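Local coordinates for protein Rv1990c (MbcA) (Mycobacterium tuberculosis, PDB 6FKG) that acts as the antitoxin of a type II toxin-antitoxin pair, neutralising its cognate toxin MbcT by blocking access to the toxin active site, at residues C[86-91]-C[96-101]; C[63-68]-C[72-77]. All blocks are in the same frame, centred on the assembly; numbering follows the deposited sequence.

Two ways of holding successive helices together appear here within one toxin-binding domain: a polar one at the surface and an apolar one inside. Interaction 2 (63-68 with 72-77) comes first along the chain and packs the end of helix 52-65 against helix 71-78; interaction 1 (86-91 with 96-101) follows and ties the loop before helix 90-95 to the start of helix 99-110 by salt bridges. Their centres lie about 14 Å apart, yet they touch directly, P90 CD resting 3.4 Å from the backbone W77 O. Both have MbcT chains beside them, with residues of 63-68 and 72-77 bonding to or packing on the toxin that the antitoxin silences.

Interaction 1: C[86-91]-C[96-101]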
loop_
_atom_site.group_PDB
_atom_site.type_symbol
_atom_site.label_atom_id
_atom_site.label_comp_id
_atom_site.label_asym_id
_atom_site.label_seq_id
_atom_site.Cartn_x
_atom_site.Cartn_y
_atom_site.Cartn_z
ATOM N N GLU C 86 -17.588 -18.609 -3.326
ATOM C CA GLU C 86 -18.346 -17.420 -2.929
ATOM C C GLU C 86 -19.212 -16.898 -4.088
ATOM O O GLU C 86 -19.335 -15.691 -4.310
ATOM C CB GLU C 86 -17.395 -16.329 -2.415
ATOM C CG GLU C 86 -16.551 -16.752 -1.198
ATOM C CD GLU C 86 -15.419 -17.713 -1.552
ATOM O OE1 GLU C 86 -14.694 -17.441 -2.533
ATOM O OE2 GLU C 86 -15.257 -18.745 -0.862
ATOM N N HIS C 87 -19.804 -17.834 -4.822
ATOM C CA HIS C 87 -20.755 -17.528 -5.888
ATOM C C HIS C 87 -20.103 -16.770 -7.033
ATOM O O HIS C 87 -20.748 -15.968 -7.693
ATOM C CB HIS C 87 -21.953 -16.739 -5.332
ATOM C CG HIS C 87 -22.611 -17.402 -4.162
ATOM N ND1 HIS C 87 -23.389 -18.532 -4.290
ATOM C CD2 HIS C 87 -22.587 -17.108 -2.840
ATOM C CE1 HIS C 87 -23.828 -18.899 -3.099
ATOM N NE2 HIS C 87 -23.358 -18.049 -2.202
ATOM N N ARG C 88 -18.815 -17.027 -7.261
ATOM C CA ARG C 88 -18.109 -16.455 -8.400
ATOM C C ARG C 88 -17.902 -17.520 -9.476
ATOM O O ARG C 88 -17.954 -18.711 -9.195
ATOM C CB ARG C 88 -16.762 -15.863 -7.957
ATOM C CG ARG C 88 -16.897 -14.644 -7.049
ATOM C CD ARG C 88 -15.531 -14.180 -6.539
ATOM N NE ARG C 88 -14.928 -15.192 -5.674
ATOM C CZ ARG C 88 -13.623 -15.297 -5.432
ATOM N NH1 ARG C 88 -12.767 -14.450 -5.994
ATOM N NH2 ARG C 88 -13.173 -16.256 -4.628
ATOM N N LYS C 89 -17.695 -17.083 -10.716
ATOM C CA LYS C 89 -17.428 -17.997 -11.824
ATOM C C LYS C 89 -15.945 -18.355 -11.866
ATOM O O LYS C 89 -15.102 -17.458 -11.773
ATOM C CB LYS C 89 -17.820 -17.365 -13.158
ATOM C CG LYS C 89 -19.297 -16.975 -13.298
ATOM C CD LYS C 89 -19.493 -16.124 -14.538
ATOM C CE LYS C 89 -20.885 -15.506 -14.559
ATOM N NZ LYS C 89 -21.148 -14.728 -15.799
ATOM N N PRO C 90 -15.619 -19.652 -12.028
ATOM C CA PRO C 90 -14.199 -20.024 -12.186
ATOM C C PRO C 90 -13.465 -19.224 -13.277
ATOM O O PRO C 90 -12.301 -18.857 -13.079
ATOM C CB PRO C 90 -14.268 -21.512 -12.560
ATOM C CG PRO C 90 -15.559 -21.993 -11.885
ATOM C CD PRO C 90 -16.507 -20.833 -11.944
ATOM N N ALA C 91 -14.127 -18.956 -14.400
ATOM C CA ALA C 91 -13.504 -18.175 -15.473
ATOM C C ALA C 91 -13.106 -16.770 -15.012
ATOM O O ALA C 91 -12.073 -16.247 -15.431
ATOM C CB ALA C 91 -14.434 -18.088 -16.685
ATOM N N ASP C 96 -8.912 -12.970 -13.153
ATOM C CA ASP C 96 -8.432 -12.048 -12.135
ATOM C C ASP C 96 -7.217 -12.558 -11.356
ATOM O O ASP C 96 -6.869 -12.000 -10.318
ATOM C CB ASP C 96 -9.577 -11.715 -11.172
ATOM C CG ASP C 96 -10.715 -10.973 -11.870
ATOM O OD1 ASP C 96 -10.472 -10.447 -12.974
ATOM O OD2 ASP C 96 -11.839 -10.905 -11.325
ATOM N N GLY C 97 -6.565 -13.598 -11.863
ATOM C CA GLY C 97 -5.319 -14.061 -11.266
ATOM C C GLY C 97 -5.441 -15.115 -10.180
ATOM O O GLY C 97 -4.439 -15.517 -9.585
ATOM N N GLU C 98 -6.653 -15.588 -9.927
ATOM C CA GLU C 98 -6.871 -16.553 -8.849
ATOM C C GLU C 98 -6.995 -17.991 -9.350
ATOM O O GLU C 98 -7.748 -18.789 -8.778
ATOM C CB GLU C 98 -8.120 -16.166 -8.046
ATOM C CG GLU C 98 -8.028 -14.784 -7.438
ATOM C CD GLU C 98 -9.343 -14.307 -6.854
ATOM O OE1 GLU C 98 -9.992 -15.079 -6.122
ATOM O OE2 GLU C 98 -9.732 -13.160 -7.144
ATOM N N TYR C 99 -6.251 -18.336 -10.402
ATOM C CA TYR C 99 -6.314 -19.691 -10.942
ATOM C C TYR C 99 -5.918 -20.753 -9.903
ATOM O O TYR C 99 -6.372 -21.889 -9.978
ATOM C CB TYR C 99 -5.418 -19.838 -12.187
ATOM C CG TYR C 99 -3.949 -20.008 -11.861
ATOM C CD1 TYR C 99 -3.178 -18.916 -11.455
ATOM C CD2 TYR C 99 -3.336 -21.255 -11.935
ATOM C CE1 TYR C 99 -1.859 -19.058 -11.147
ATOM C CE2 TYR C 99 -1.987 -21.404 -11.615
ATOM C CZ TYR C 99 -1.263 -20.298 -11.227
ATOM O OH TYR C 99 0.070 -20.401 -10.907
ATOM N N GLN C 100 -5.079 -20.392 -8.936
ATOM C CA GLN C 100 -4.625 -21.393 -7.968
ATOM C C GLN C 100 -5.803 -21.895 -7.142
ATOM O O GLN C 100 -5.893 -23.086 -6.851
ATOM C CB GLN C 100 -3.524 -20.829 -7.067
ATOM C CG GLN C 100 -2.144 -20.855 -7.704
ATOM C CD GLN C 100 -1.552 -22.262 -7.751
ATOM O OE1 GLN C 100 -2.144 -23.220 -7.244
ATOM N NE2 GLN C 100 -0.374 -22.386 -8.348
ATOM N N ARG C 101 -6.718 -20.991 -6.798
ATOM C CA ARG C 101 -7.899 -21.378 -6.023
ATOM C C ARG C 101 -8.773 -22.319 -6.830
ATOM O O ARG C 101 -9.365 -23.260 -6.291
ATOM C CB ARG C 101 -8.716 -20.143 -5.606
ATOM C CG ARG C 101 -9.985 -20.476 -4.795
ATOM C CD ARG C 101 -9.733 -20.343 -3.307
ATOM N NE ARG C 101 -10.832 -20.820 -2.465
ATOM C CZ ARG C 101 -11.990 -20.181 -2.282
ATOM N NH1 ARG C 101 -12.237 -19.025 -2.902
ATOM N NH2 ARG C 101 -12.917 -20.712 -1.487
#
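E86 and R101 meet end-on, the carboxylate offering one oxygen to each terminal nitrogen of the guanidinium. R101 NH1 donates to E86 OE1 at 2.9 Å. R101 NH2 donates to E86 OE2 at 3.1 Å; both bonds are nearly straight and use syn lone pairs. The two planes are only 17° apart, so this is a nearly flat, two-pronged salt bridge that limits rotation of both groups. E86 OE1 also accepts from R88 NH2 at 2.8 Å, nearly along the C-O axis, and is thereby gripped by two arginines. R88 turns its other terminal nitrogen to the second acid: R88 NH1 reaches E98 OE1 at 2.8 Å on the syn side but somewhat out of the carboxylate plane, the two groups being turned 37° against each other. The arginines consequently come close edge to edge, R88 NH2 lying 3.4 Å from R101 NH1, a proximity that the shared carboxylate probably offsets.

With CG anti to the backbone N (chi1 179°) and a bend at chi2, R101 carries its guanidinium across to E86. Farther out, R88 NE bonds to L85 O, steadying that guanidinium, and L93 is touched by R88, E98 and R101. G97, with positive phi, closes the preceding helix in a Schellman motif, just before E98 N-caps helix 99-110. The whole is a four-residue surface salt-bridge network joining the loop before helix 90-95 to the N-terminal end of helix 99-110, bracketing the short helix between them.

Interaction 2: C[63-68]-C[72-77]; sequences DALAEV and DQANVW
L65 lays its CD1 methyl over one face of the W77 indole, a CH-pi contact with the carbon 3.8 Å from the centroid of the six-membered ring. The approach is 21° off the ring normal, and the methyl is displaced toward the rim, where W77 CE3 and CZ3 lie beneath it. The second branch straddles both partners: L65 CD2 sits 3.7 Å from A74 CB and 3.5 Å from W77 CE3, while the backbone A74 O is also 3.5 Å from L65 CD2. One forked leucine therefore fills the angle between a small residue and a large ring one helical turn apart. The indole is swung into place by chi1 of -175°, which sets its CG opposite the backbone N. The nearest CA atoms across the two segments, L65 CA and A74 CA, are 6.6 Å apart, a closeness consistent with the small side chain of A74.

Around these three side chains, L69 of the intervening loop touches both A74 and W77, and L105 of helix 99-110 also packs on W77. Nearby E67 forms a salt bridge to R33 of an MbcT chain. Between these two segments the contact rests on apolar packing, with no charged or hydrogen-bonded component.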
loop_
_atom_site.group_PDB
_atom_site.type_symbol
_atom_site.label_atom_id
_atom_site.label_comp_id
_atom_site.label_asym_id
_atom_site.label_seq_id
_atom_site.Cartn_x
_atom_site.Cartn_y
_atom_site.Cartn_z
ATOM N N ASP C 63 -7.011 -28.204 -18.505
ATOM C CA ASP C 63 -6.489 -29.559 -18.446
ATOM C C ASP C 63 -6.853 -30.237 -17.127
ATOM O O ASP C 63 -7.222 -31.410 -17.121
ATOM C CB ASP C 63 -4.979 -29.567 -18.642
ATOM C CG ASP C 63 -4.584 -29.577 -20.105
ATOM O OD1 ASP C 63 -5.451 -29.865 -20.965
ATOM O OD2 ASP C 63 -3.404 -29.295 -20.392
ATOM N N ALA C 64 -6.756 -29.507 -16.018
ATOM C CA ALA C 64 -7.079 -30.076 -14.703
ATOM C C ALA C 64 -8.560 -30.460 -14.637
ATOM O O ALA C 64 -8.931 -31.534 -14.144
ATOM C CB ALA C 64 -6.747 -29.098 -13.591
ATOM N N LEU C 65 -9.394 -29.561 -15.129
ATOM C CA LEU C 65 -10.846 -29.738 -15.066
ATOM C C LEU C 65 -11.311 -31.006 -15.789
ATOM O O LEU C 65 -12.315 -31.605 -15.413
ATOM C CB LEU C 65 -11.533 -28.497 -15.649
ATOM C CG LEU C 65 -13.043 -28.364 -15.501
ATOM C CD1 LEU C 65 -13.460 -28.425 -14.035
ATOM C CD2 LEU C 65 -13.508 -27.061 -16.146
ATOM N N ALA C 66 -10.558 -31.442 -16.797
ATOM C CA ALA C 66 -10.942 -32.631 -17.571
ATOM C C ALA C 66 -10.911 -33.892 -16.714
ATOM O O ALA C 66 -11.555 -34.893 -17.030
ATOM C CB ALA C 66 -10.027 -32.794 -18.804
ATOM N N GLU C 67 -10.164 -33.856 -15.618
ATOM C CA GLU C 67 -10.122 -35.005 -14.728
ATOM C C GLU C 67 -11.452 -35.237 -13.998
ATOM O O GLU C 67 -11.731 -36.343 -13.552
ATOM C CB GLU C 67 -8.993 -34.849 -13.698
ATOM C CG GLU C 67 -8.703 -36.153 -12.946
ATOM C CD GLU C 67 -7.642 -36.014 -11.848
ATOM O OE1 GLU C 67 -7.171 -34.880 -11.605
ATOM O OE2 GLU C 67 -7.281 -37.051 -11.232
ATOM N N VAL C 68 -12.273 -34.198 -13.861
ATOM C CA VAL C 68 -13.404 -34.295 -12.939
ATOM C C VAL C 68 -14.746 -34.019 -13.614
ATOM O O VAL C 68 -15.784 -34.349 -13.055
ATOM C CB VAL C 68 -13.236 -33.338 -11.726
ATOM C CG1 VAL C 68 -11.999 -33.719 -10.919
ATOM C CG2 VAL C 68 -13.114 -31.875 -12.168
ATOM N N ASP C 72 -18.737 -31.058 -22.024
ATOM C CA ASP C 72 -19.859 -30.123 -22.049
ATOM C C ASP C 72 -20.097 -29.505 -20.665
ATOM O O ASP C 72 -20.313 -28.301 -20.547
ATOM C CB ASP C 72 -21.124 -30.807 -22.570
ATOM C CG ASP C 72 -21.134 -30.916 -24.094
ATOM O OD1 ASP C 72 -20.103 -30.584 -24.720
ATOM O OD2 ASP C 72 -22.163 -31.328 -24.662
ATOM N N GLN C 73 -20.033 -30.325 -19.623
ATOM C CA GLN C 73 -20.263 -29.839 -18.266
ATOM C C GLN C 73 -19.085 -29.014 -17.762
ATOM O O GLN C 73 -19.255 -28.080 -16.987
ATOM C CB GLN C 73 -20.547 -31.011 -17.316
ATOM C CG GLN C 73 -22.005 -31.542 -17.432
ATOM C CD GLN C 73 -22.267 -32.279 -18.732
ATOM O OE1 GLN C 73 -21.446 -33.079 -19.173
ATOM N NE2 GLN C 73 -23.428 -32.021 -19.349
ATOM N N ALA C 74 -17.885 -29.356 -18.219
ATOM C CA ALA C 74 -16.700 -28.602 -17.856
ATOM C C ALA C 74 -16.842 -27.184 -18.384
ATOM O O ALA C 74 -16.579 -26.205 -17.690
ATOM C CB ALA C 74 -15.451 -29.273 -18.417
ATOM N N ASN C 75 -17.311 -27.086 -19.619
ATOM C CA ASN C 75 -17.509 -25.794 -20.242
ATOM C C ASN C 75 -18.512 -24.925 -19.463
ATOM O O ASN C 75 -18.221 -23.787 -19.119
ATOM C CB ASN C 75 -17.971 -26.002 -21.678
ATOM C CG ASN C 75 -18.131 -24.706 -22.425
ATOM O OD1 ASN C 75 -19.050 -23.937 -22.160
ATOM N ND2 ASN C 75 -17.257 -24.471 -23.393
ATOM N N VAL C 76 -19.694 -25.472 -19.197
ATOM C CA VAL C 76 -20.698 -24.780 -18.388
ATOM C C VAL C 76 -20.148 -24.368 -17.016
ATOM O O VAL C 76 -20.401 -23.267 -16.517
ATOM C CB VAL C 76 -21.939 -25.674 -18.174
ATOM C CG1 VAL C 76 -22.924 -25.020 -17.207
ATOM C CG2 VAL C 76 -22.609 -26.009 -19.524
ATOM N N TRP C 77 -19.413 -25.276 -16.396
ATOM C CA TRP C 77 -18.841 -25.035 -15.057
ATOM C C TRP C 77 -17.956 -23.790 -14.996
ATOM O O TRP C 77 -17.971 -23.051 -14.004
ATOM C CB TRP C 77 -18.032 -26.261 -14.637
ATOM C CG TRP C 77 -17.478 -26.255 -13.259
ATOM C CD1 TRP C 77 -18.100 -26.705 -12.121
ATOM C CD2 TRP C 77 -16.152 -25.853 -12.865
ATOM N NE1 TRP C 77 -17.240 -26.584 -11.040
ATOM C CE2 TRP C 77 -16.048 -26.059 -11.473
ATOM C CE3 TRP C 77 -15.059 -25.308 -13.552
ATOM C CZ2 TRP C 77 -14.886 -25.757 -10.753
ATOM C CZ3 TRP C 77 -13.897 -25.016 -12.834
ATOM C CH2 TRP C 77 -13.822 -25.245 -11.455
#